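Local coordinates for Pol protein (Human T-cell leukemia virus type I, PDB 6TJU) that forms the C-terminal, SH3-like domain of the retroviral integrase carried by Pol and probably binds DNA during viral genome integration, at residues His11-Lys16 / Gln29-Glu34. Residues are numbered along the deposited sequence; the frame is centred on the assembly and turned at random.
Sequences HWYYFK and QEALQE
Tyr-13 and Glu-34 meet tip to tip: the phenol OH of Tyr-13 donates to the syn lone pair of Glu-34 OE1, 2.8 Å away, with ring and carboxylate planes 72° apart. Glu-34 gets there by a bend at chi2, which turns its carboxylate back toward strand 12-15. Glu-34 OE2 is also 3.0 Å from Tyr-13 OH, so the hydroxyl faces both carboxylate oxygens, OE1 being the nearer. OE1 lies 3.1 Å from ND1 of His-11, the residue just ahead of the strand.

Three backbone bonds tie the two segments, two of them between the strands. Tyr-13 and Gln-29 form an antiparallel hydrogen-bonded pair, Tyr-13 N to Gln-29 O and Gln-29 N to Tyr-13 O, each 2.9 Å. Beyond it, Ala-31 N donates to His-11 O in a nearly straight bond (N-H...O 172°). Trp-12 and Glu-30 are the non-hydrogen-bonded pair between, where Trp-12 CA approaches Gln-29 O to 3.3 Å in a CA-H...O contact.

On the face carrying this pair, Glu-30 CB makes a CH-pi contact, 3.6 Å from the centroid of the Trp-12 six-membered ring. With CG anti to the backbone N (chi1 -176°), the extended Glu-30 chain runs across the indole, its carboxylate nearly parallel to the ring. On the face carrying Tyr-13 and Gln-29, the Tyr-13 ring meets Ala-31 CB at its edge, CE2 3.8 Å away, and Phe-15 lies beside the Gln-29 aliphatic stem. Ala-39 and Ile-41 of strand 38-42 and Leu-56 also pack against these side chains. The hairpin of strands 12-15 and 26-30, with the chain turning at Ala-31 and Leu-32 into the second sheet, is characteristic of the SH3-like fold of integrase C-terminal domains.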
loop_
_atom_site.group_PDB
_atom_site.type_symbol
_atom_site.label_atom_id
_atom_site.label_comp_id
_atom_site.label_asym_id
_atom_site.label_seq_id
_atom_site.Cartn_x
_atom_site.Cartn_y
_atom_site.Cartn_z
ATOM N N HIS A 11 9.187 1.695 -0.841
ATOM C CA HIS A 11 8.192 2.489 -1.600
ATOM C C HIS A 11 6.909 2.685 -0.769
ATOM O O HIS A 11 6.548 1.818 0.038
ATOM C CB HIS A 11 7.923 1.858 -2.952
ATOM C CG HIS A 11 9.160 1.665 -3.770
ATOM N ND1 HIS A 11 9.212 0.737 -4.790
ATOM C CD2 HIS A 11 10.377 2.260 -3.710
ATOM C CE1 HIS A 11 10.397 0.789 -5.352
ATOM N NE2 HIS A 11 11.137 1.714 -4.702
ATOM N N TRP A 12 6.270 3.831 -0.945
ATOM C CA TRP A 12 5.056 4.272 -0.219
ATOM C C TRP A 12 3.902 4.359 -1.199
ATOM O O TRP A 12 4.085 4.904 -2.285
ATOM C CB TRP A 12 5.268 5.635 0.439
ATOM C CG TRP A 12 6.300 5.594 1.505
ATOM C CD1 TRP A 12 7.611 5.240 1.375
ATOM C CD2 TRP A 12 6.092 5.838 2.889
ATOM N NE1 TRP A 12 8.232 5.295 2.580
ATOM C CE2 TRP A 12 7.330 5.652 3.533
ATOM C CE3 TRP A 12 4.990 6.187 3.645
ATOM C CZ2 TRP A 12 7.494 5.841 4.900
ATOM C CZ3 TRP A 12 5.153 6.420 4.980
ATOM C CH2 TRP A 12 6.381 6.225 5.602
ATOM N N TYR A 13 2.726 3.906 -0.770
ATOM C CA TYR A 13 1.581 3.806 -1.671
ATOM C C TYR A 13 0.289 4.232 -1.007
ATOM O O TYR A 13 -0.057 3.783 0.108
ATOM C CB TYR A 13 1.362 2.392 -2.214
ATOM C CG TYR A 13 2.502 1.766 -2.954
ATOM C CD1 TYR A 13 2.609 1.876 -4.332
ATOM C CD2 TYR A 13 3.387 0.936 -2.294
ATOM C CE1 TYR A 13 3.636 1.272 -5.025
ATOM C CE2 TYR A 13 4.401 0.309 -2.963
ATOM C CZ TYR A 13 4.536 0.476 -4.337
ATOM O OH TYR A 13 5.554 -0.187 -4.999
ATOM N N TYR A 14 -0.478 5.003 -1.752
ATOM C CA TYR A 14 -1.954 5.027 -1.603
ATOM C C TYR A 14 -2.482 3.650 -2.029
ATOM O O TYR A 14 -1.932 3.031 -2.940
ATOM C CB TYR A 14 -2.583 6.124 -2.460
ATOM C CG TYR A 14 -2.208 7.552 -2.124
ATOM C CD1 TYR A 14 -2.874 8.257 -1.119
ATOM C CD2 TYR A 14 -1.198 8.209 -2.820
ATOM C CE1 TYR A 14 -2.577 9.580 -0.857
ATOM C CE2 TYR A 14 -0.878 9.535 -2.548
ATOM C CZ TYR A 14 -1.567 10.224 -1.558
ATOM O OH TYR A 14 -1.265 11.521 -1.230
ATOM N N PHE A 15 -3.534 3.176 -1.361
ATOM C CA PHE A 15 -4.105 1.846 -1.614
ATOM C C PHE A 15 -5.629 1.874 -1.455
ATOM O O PHE A 15 -6.180 2.689 -0.668
ATOM C CB PHE A 15 -3.397 0.765 -0.764
ATOM C CG PHE A 15 -3.700 0.794 0.712
ATOM C CD1 PHE A 15 -2.971 1.634 1.552
ATOM C CD2 PHE A 15 -4.712 0.024 1.261
ATOM C CE1 PHE A 15 -3.248 1.704 2.906
ATOM C CE2 PHE A 15 -5.008 0.126 2.620
ATOM C CZ PHE A 15 -4.276 0.955 3.436
ATOM N N LYS A 16 -6.286 0.989 -2.222
ATOM C CA LYS A 16 -7.694 0.576 -2.019
ATOM C C LYS A 16 -7.696 -0.920 -1.709
ATOM O O LYS A 16 -6.808 -1.636 -2.175
ATOM C CB LYS A 16 -8.518 0.950 -3.256
ATOM C CG LYS A 16 -8.823 2.424 -3.338
ATOM C CD LYS A 16 -9.697 2.839 -4.497
ATOM C CE LYS A 16 -9.983 4.327 -4.394
ATOM N NZ LYS A 16 -10.865 4.820 -5.477
ATOM N N GLN A 29 0.993 4.394 2.739
ATOM C CA GLN A 29 1.637 3.478 3.696
ATOM C C GLN A 29 2.937 2.984 3.074
ATOM O O GLN A 29 2.991 2.708 1.840
ATOM C CB GLN A 29 0.805 2.221 3.990
ATOM C CG GLN A 29 -0.210 2.359 5.088
ATOM C CD GLN A 29 0.364 2.838 6.399
ATOM O OE1 GLN A 29 1.532 2.618 6.762
ATOM N NE2 GLN A 29 -0.504 3.520 7.104
ATOM N N GLU A 30 3.933 2.789 3.914
ATOM C CA GLU A 30 5.220 2.155 3.511
ATOM C C GLU A 30 5.008 0.656 3.260
ATOM O O GLU A 30 4.441 -0.045 4.123
ATOM C CB GLU A 30 6.286 2.395 4.567
ATOM C CG GLU A 30 7.659 1.866 4.194
ATOM C CD GLU A 30 8.635 2.078 5.323
ATOM O OE1 GLU A 30 8.199 2.420 6.432
ATOM O OE2 GLU A 30 9.796 1.905 5.093
ATOM N N ALA A 31 5.389 0.186 2.075
ATOM C CA ALA A 31 5.261 -1.237 1.687
ATOM C C ALA A 31 6.274 -2.032 2.510
ATOM O O ALA A 31 7.414 -1.529 2.733
ATOM C CB ALA A 31 5.438 -1.437 0.196
ATOM N N LEU A 32 5.842 -3.185 3.024
ATOM C CA LEU A 32 6.701 -4.053 3.858
ATOM C C LEU A 32 7.468 -4.973 2.931
ATOM O O LEU A 32 8.577 -5.311 3.257
ATOM C CB LEU A 32 5.854 -4.877 4.816
ATOM C CG LEU A 32 5.059 -4.091 5.855
ATOM C CD1 LEU A 32 4.315 -5.041 6.751
ATOM C CD2 LEU A 32 5.941 -3.155 6.691
ATOM N N GLN A 33 6.851 -5.378 1.827
ATOM C CA GLN A 33 7.556 -6.080 0.747
ATOM C C GLN A 33 6.814 -5.867 -0.553
ATOM O O GLN A 33 5.582 -5.583 -0.491
ATOM C CB GLN A 33 7.635 -7.570 1.046
ATOM C CG GLN A 33 8.849 -8.206 0.400
ATOM C CD GLN A 33 9.046 -9.479 1.153
ATOM O OE1 GLN A 33 8.746 -10.553 0.654
ATOM N NE2 GLN A 33 9.426 -9.324 2.410
ATOM N N GLU A 34 7.566 -6.036 -1.649
ATOM C CA GLU A 34 7.119 -5.968 -3.068
ATOM C C GLU A 34 7.338 -7.323 -3.776
ATOM O O GLU A 34 8.342 -7.977 -3.533
ATOM C CB GLU A 34 7.947 -4.925 -3.819
ATOM C CG GLU A 34 8.162 -3.644 -3.067
ATOM C CD GLU A 34 7.253 -2.565 -3.584
ATOM O OE1 GLU A 34 7.473 -1.378 -3.265
ATOM O OE2 GLU A 34 6.334 -2.951 -4.310
#